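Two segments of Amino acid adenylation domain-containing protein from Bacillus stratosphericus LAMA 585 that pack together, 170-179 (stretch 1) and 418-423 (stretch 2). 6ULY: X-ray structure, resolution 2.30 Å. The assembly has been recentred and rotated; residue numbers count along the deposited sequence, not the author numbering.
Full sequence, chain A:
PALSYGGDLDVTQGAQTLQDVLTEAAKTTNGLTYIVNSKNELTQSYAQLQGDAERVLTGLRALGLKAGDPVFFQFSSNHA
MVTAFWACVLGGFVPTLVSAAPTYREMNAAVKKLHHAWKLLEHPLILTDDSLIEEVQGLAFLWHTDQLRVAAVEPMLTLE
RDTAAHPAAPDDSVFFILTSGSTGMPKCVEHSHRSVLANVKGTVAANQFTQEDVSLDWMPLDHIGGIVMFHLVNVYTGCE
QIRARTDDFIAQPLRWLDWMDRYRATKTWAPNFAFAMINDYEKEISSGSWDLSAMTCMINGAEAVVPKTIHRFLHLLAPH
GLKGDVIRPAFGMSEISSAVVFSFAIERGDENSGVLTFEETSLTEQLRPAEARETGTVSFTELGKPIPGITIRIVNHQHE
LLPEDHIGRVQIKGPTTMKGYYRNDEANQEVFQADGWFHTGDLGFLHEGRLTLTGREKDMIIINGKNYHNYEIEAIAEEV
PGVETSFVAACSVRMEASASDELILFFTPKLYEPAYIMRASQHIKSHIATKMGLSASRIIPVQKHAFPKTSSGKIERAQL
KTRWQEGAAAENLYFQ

Stretch 1, residues 170-179: PDDSVFFILT
Stretch 2 418-423: MKGYYR

How do the two backbones lie? Residues 173-178 form a strand, while stretch 2 is mostly loop, with a weakly bonded strand at about 420-421. The end-to-end directions differ by 52°, and the chains stay well apart: Ser-173 CA lies 8.1 Å from Lys-419 CA, and Phe-176 CA lies 8.3 Å from Tyr-422 CA. Side chains must therefore bridge the gap, and the buried surface is a modest 261 Å².

What holds the start of stretch 1? Asp-171 (phi/psi -88/-6, chi1 m) and Asp-172 (-56/143, chi1 m) lead into Ser-173 (-65/132, chi1 m). Lys-419 (-63/-30) points toward them with an extended side chain, m then t, t, t. Its NZ donates to Asp-171 O at 2.7 Å and to Ser-173 OG at 2.8 Å, so one ammonium group ties a backbone carbonyl to a hydroxyl. Ser-173 N also lies 3.2 Å from Lys-419 NZ, but both are donors and no hydrogen bond forms.

Where do aromatic rings meet? After Val-174 (-103/-36) and Phe-175 (-165/159), neither in contact, Phe-176 (-95/154; chi1 m, chi2 -75°) points toward stretch 2. Tyr-422 (-69/129; chi1 t, chi2 57°) points back. The edge of Phe-176 approaches the face of Tyr-422, with centroids 5.0 Å apart, planes at 54°, and Phe-176 CE1 3.8 Å from Tyr-422 CD1.

How does the contact end? Ile-177 (-147/138) and Leu-178 (-93/143) are out of reach. Thr-179 (chi1 p) points toward stretch 2, placing its CG2 4.3 Å from Tyr-421 CE1, a loose apolar touch. Tyr-421 (-71/136; chi1 m, chi2 -63°) leaves its backbone sideways, yet its end comes nearer. Preceding it, Gly-420 adopts 139/171, where a CB would jam against the carbonyl O of Lys-419.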

ATOM      1  N   PRO A 170      11.394  -6.287 -31.113  1.00 51.20           N
ATOM      2  CA  PRO A 170      12.058  -5.836 -29.877  1.00 50.67           C
ATOM      3  C   PRO A 170      11.123  -5.247 -28.830  1.00 49.23           C
ATOM      4  O   PRO A 170      11.387  -5.392 -27.628  1.00 49.34           O
ATOM      5  CB  PRO A 170      13.052  -4.787 -30.393  1.00 48.43           C
ATOM      6  CG  PRO A 170      13.401  -5.264 -31.760  1.00 51.87           C
ATOM      7  CD  PRO A 170      12.136  -5.873 -32.319  1.00 46.83           C
ATOM      8  N   ASP A 171      10.046  -4.586 -29.237  1.00 43.73           N
ATOM      9  CA  ASP A 171       9.153  -3.944 -28.281  1.00 46.54           C
ATOM     10  C   ASP A 171       8.059  -4.872 -27.773  1.00 46.32           C
ATOM     11  O   ASP A 171       7.305  -4.478 -26.876  1.00 41.53           O
ATOM     12  CB  ASP A 171       8.520  -2.699 -28.906  1.00 46.18           C
ATOM     13  CG  ASP A 171       9.531  -1.598 -29.144  1.00 54.42           C
ATOM     14  OD1 ASP A 171      10.243  -1.229 -28.185  1.00 57.29           O
ATOM     15  OD2 ASP A 171       9.631  -1.115 -30.291  1.00 64.71           O
ATOM     16  N   ASP A 172       7.951  -6.079 -28.321  1.00 43.80           N
ATOM     17  CA  ASP A 172       7.034  -7.065 -27.767  1.00 44.28           C
ATOM     18  C   ASP A 172       7.355  -7.299 -26.297  1.00 41.30           C
ATOM     19  O   ASP A 172       8.519  -7.287 -25.887  1.00 44.67           O
ATOM     20  CB  ASP A 172       7.137  -8.382 -28.542  1.00 47.40           C
ATOM     21  CG  ASP A 172       6.600  -8.274 -29.956  1.00 46.79           C
ATOM     22  OD1 ASP A 172       6.016  -7.222 -30.294  1.00 51.55           O
ATOM     23  OD2 ASP A 172       6.760  -9.243 -30.728  1.00 55.71           O
ATOM     24  N   SER A 173       6.312  -7.501 -25.495  1.00 36.14           N
ATOM     25  CA  SER A 173       6.512  -7.902 -24.109  1.00 39.98           C
ATOM     26  C   SER A 173       7.160  -9.280 -24.054  1.00 42.76           C
ATOM     27  O   SER A 173       6.715 -10.214 -24.727  1.00 39.56           O
ATOM     28  CB  SER A 173       5.177  -7.919 -23.371  1.00 39.63           C
ATOM     29  OG  SER A 173       4.630  -6.617 -23.288  1.00 43.84           O
ATOM     30  N   VAL A 174       8.211  -9.411 -23.250  1.00 40.81           N
ATOM     31  CA  VAL A 174       8.966 -10.655 -23.167  1.00 38.89           C
ATOM     32  C   VAL A 174       8.624 -11.441 -21.905  1.00 42.96           C
ATOM     33  O   VAL A 174       8.594 -12.672 -21.938  1.00 39.59           O
ATOM     34  CB  VAL A 174      10.483 -10.374 -23.261  1.00 37.79           C
ATOM     35  CG1 VAL A 174      10.972  -9.597 -22.044  1.00 40.15           C
ATOM     36  CG2 VAL A 174      11.260 -11.683 -23.438  1.00 45.83           C
ATOM     37  N   PHE A 175       8.363 -10.761 -20.788  1.00 37.99           N
ATOM     38  CA  PHE A 175       7.842 -11.444 -19.609  1.00 38.56           C
ATOM     39  C   PHE A 175       7.277 -10.428 -18.625  1.00 44.66           C
ATOM     40  O   PHE A 175       7.606  -9.240 -18.663  1.00 40.96           O
ATOM     41  CB  PHE A 175       8.914 -12.306 -18.918  1.00 35.42           C
ATOM     42  CG  PHE A 175      10.067 -11.525 -18.342  1.00 36.70           C
ATOM     43  CD1 PHE A 175       9.961 -10.908 -17.106  1.00 41.01           C
ATOM     44  CD2 PHE A 175      11.267 -11.439 -19.021  1.00 39.51           C
ATOM     45  CE1 PHE A 175      11.023 -10.195 -16.575  1.00 35.62           C
ATOM     46  CE2 PHE A 175      12.331 -10.729 -18.497  1.00 36.77           C
ATOM     47  CZ  PHE A 175      12.208 -10.109 -17.268  1.00 35.76           C
ATOM     48  N   PHE A 176       6.404 -10.926 -17.754  1.00 39.55           N
ATOM     49  CA  PHE A 176       5.986 -10.230 -16.550  1.00 39.38           C
ATOM     50  C   PHE A 176       6.834 -10.687 -15.369  1.00 41.34           C
ATOM     51  O   PHE A 176       7.346 -11.808 -15.345  1.00 37.94           O
ATOM     52  CB  PHE A 176       4.514 -10.508 -16.238  1.00 39.61           C
ATOM     53  CG  PHE A 176       3.561 -10.019 -17.284  1.00 39.31           C
ATOM     54  CD1 PHE A 176       3.269  -8.672 -17.397  1.00 42.18           C
ATOM     55  CD2 PHE A 176       2.935 -10.910 -18.137  1.00 35.38           C
ATOM     56  CE1 PHE A 176       2.380  -8.219 -18.352  1.00 44.23           C
ATOM     57  CE2 PHE A 176       2.048 -10.467 -19.094  1.00 42.26           C
ATOM     58  CZ  PHE A 176       1.767  -9.114 -19.201  1.00 44.76           C
ATOM     59  N   ILE A 177       6.967  -9.816 -14.374  1.00 42.20           N
ATOM     60  CA  ILE A 177       7.620 -10.185 -13.124  1.00 42.01           C
ATOM     61  C   ILE A 177       6.949  -9.419 -11.994  1.00 46.53           C
ATOM     62  O   ILE A 177       6.634  -8.231 -12.126  1.00 42.88           O
ATOM     63  CB  ILE A 177       9.144  -9.934 -13.164  1.00 43.51           C
ATOM     64  CG1 ILE A 177       9.786 -10.370 -11.840  1.00 42.55           C
ATOM     65  CG2 ILE A 177       9.455  -8.481 -13.449  1.00 37.48           C
ATOM     66  CD1 ILE A 177      11.284 -10.638 -11.938  1.00 39.12           C
ATOM     67  N   LEU A 178       6.724 -10.113 -10.885  1.00 48.83           N
ATOM     68  CA  LEU A 178       5.985  -9.561  -9.764  1.00 44.99           C
ATOM     69  C   LEU A 178       6.933  -8.924  -8.758  1.00 48.72           C
ATOM     70  O   LEU A 178       8.033  -9.427  -8.517  1.00 46.47           O
ATOM     71  CB  LEU A 178       5.152 -10.653  -9.097  1.00 44.65           C
ATOM     72  CG  LEU A 178       3.719 -10.805  -9.617  1.00 54.48           C
ATOM     73  CD1 LEU A 178       3.622 -10.705 -11.131  1.00 48.95           C
ATOM     74  CD2 LEU A 178       3.149 -12.136  -9.149  1.00 49.57           C
ATOM     75  N   THR A 179       6.496  -7.809  -8.179  1.00 49.27           N
ATOM     76  CA  THR A 179       7.308  -7.062  -7.225  1.00 50.76           C
ATOM     77  C   THR A 179       7.354  -7.756  -5.871  1.00 49.60           C
ATOM     78  O   THR A 179       6.396  -8.415  -5.471  1.00 54.62           O
ATOM     79  CB  THR A 179       6.768  -5.637  -7.037  1.00 50.18           C
ATOM     80  OG1 THR A 179       5.385  -5.695  -6.665  1.00 53.62           O
ATOM     81  CG2 THR A 179       6.914  -4.837  -8.321  1.00 47.45           C
ATOM     82  N   MET A 418      10.766  -0.733 -17.577  1.00 38.09           N
ATOM     83  CA  MET A 418       9.616  -1.544 -17.950  1.00 38.57           C
ATOM     84  C   MET A 418       8.641  -0.751 -18.816  1.00 44.46           C
ATOM     85  O   MET A 418       8.646   0.482 -18.842  1.00 39.68           O
ATOM     86  CB  MET A 418       8.885  -2.018 -16.693  1.00 40.23           C
ATOM     87  CG  MET A 418       8.423  -0.866 -15.809  1.00 41.11           C
ATOM     88  SD  MET A 418       7.218  -1.334 -14.553  1.00 37.59           S
ATOM     89  CE  MET A 418       6.918   0.252 -13.787  1.00 48.26           C
ATOM     90  N   LYS A 419       7.770  -1.485 -19.517  1.00 42.56           N
ATOM     91  CA  LYS A 419       6.622  -0.842 -20.144  1.00 40.45           C
ATOM     92  C   LYS A 419       5.704  -0.223 -19.098  1.00 43.72           C
ATOM     93  O   LYS A 419       5.026   0.772 -19.375  1.00 45.33           O
ATOM     94  CB  LYS A 419       5.826  -1.843 -20.981  1.00 42.23           C
ATOM     95  CG  LYS A 419       6.544  -2.406 -22.187  1.00 43.47           C
ATOM     96  CD  LYS A 419       5.553  -3.150 -23.069  1.00 44.88           C
ATOM     97  CE  LYS A 419       6.237  -3.856 -24.220  1.00 41.49           C
ATOM     98  NZ  LYS A 419       5.252  -4.542 -25.103  1.00 46.16           N
ATOM     99  N   GLY A 420       5.662  -0.806 -17.903  1.00 45.35           N
ATOM    100  CA  GLY A 420       4.795  -0.334 -16.844  1.00 39.55           C
ATOM    101  C   GLY A 420       4.156  -1.481 -16.091  1.00 45.11           C
ATOM    102  O   GLY A 420       4.278  -2.645 -16.495  1.00 44.85           O
ATOM    103  N   TYR A 421       3.499  -1.167 -14.980  1.00 33.93           N
ATOM    104  CA  TYR A 421       2.730  -2.168 -14.260  1.00 38.41           C
ATOM    105  C   TYR A 421       1.491  -2.541 -15.062  1.00 43.24           C
ATOM    106  O   TYR A 421       0.787  -1.675 -15.591  1.00 40.58           O
ATOM    107  CB  TYR A 421       2.324  -1.647 -12.884  1.00 36.44           C
ATOM    108  CG  TYR A 421       3.477  -1.195 -12.021  1.00 38.78           C
ATOM    109  CD1 TYR A 421       4.463  -2.089 -11.616  1.00 40.08           C
ATOM    110  CD2 TYR A 421       3.570   0.124 -11.594  1.00 42.08           C
ATOM    111  CE1 TYR A 421       5.512  -1.679 -10.822  1.00 38.49           C
ATOM    112  CE2 TYR A 421       4.616   0.542 -10.797  1.00 41.51           C
ATOM    113  CZ  TYR A 421       5.584  -0.361 -10.416  1.00 43.20           C
ATOM    114  OH  TYR A 421       6.624   0.058  -9.623  1.00 42.69           O
ATOM    115  N   TYR A 422       1.221  -3.838 -15.140  1.00 39.81           N
ATOM    116  CA  TYR A 422       0.137  -4.333 -15.977  1.00 40.49           C
ATOM    117  C   TYR A 422      -1.212  -3.923 -15.399  1.00 38.31           C
ATOM    118  O   TYR A 422      -1.481  -4.118 -14.208  1.00 33.98           O
ATOM    119  CB  TYR A 422       0.234  -5.857 -16.100  1.00 41.10           C
ATOM    120  CG  TYR A 422      -0.730  -6.489 -17.081  1.00 40.86           C
ATOM    121  CD1 TYR A 422      -0.749  -6.111 -18.420  1.00 38.74           C
ATOM    122  CD2 TYR A 422      -1.605  -7.485 -16.671  1.00 38.06           C
ATOM    123  CE1 TYR A 422      -1.630  -6.695 -19.313  1.00 40.41           C
ATOM    124  CE2 TYR A 422      -2.484  -8.076 -17.559  1.00 40.27           C
ATOM    125  CZ  TYR A 422      -2.492  -7.681 -18.874  1.00 40.55           C
ATOM    126  OH  TYR A 422      -3.376  -8.278 -19.743  1.00 44.42           O
ATOM    127  N   ARG A 423      -2.056  -3.336 -16.250  1.00 37.83           N
ATOM    128  CA  ARG A 423      -3.438  -3.019 -15.891  1.00 39.42           C
ATOM    129  C   ARG A 423      -3.508  -2.098 -14.674  1.00 39.72           C
ATOM    130  O   ARG A 423      -4.355  -2.261 -13.792  1.00 40.22           O
ATOM    131  CB  ARG A 423      -4.237  -4.302 -15.652  1.00 46.62           C
ATOM    132  CG  ARG A 423      -4.410  -5.161 -16.911  1.00 45.25           C
ATOM    133  CD  ARG A 423      -5.877  -5.398 -17.219  1.00 49.84           C
ATOM    134  NE  ARG A 423      -6.394  -6.581 -16.539  1.00 52.35           N
ATOM    135  CZ  ARG A 423      -7.670  -6.770 -16.215  1.00 54.31           C
ATOM    136  NH1 ARG A 423      -8.579  -5.842 -16.486  1.00 45.97           N
ATOM    137  NH2 ARG A 423      -8.033  -7.889 -15.606  1.00 60.00           N
TER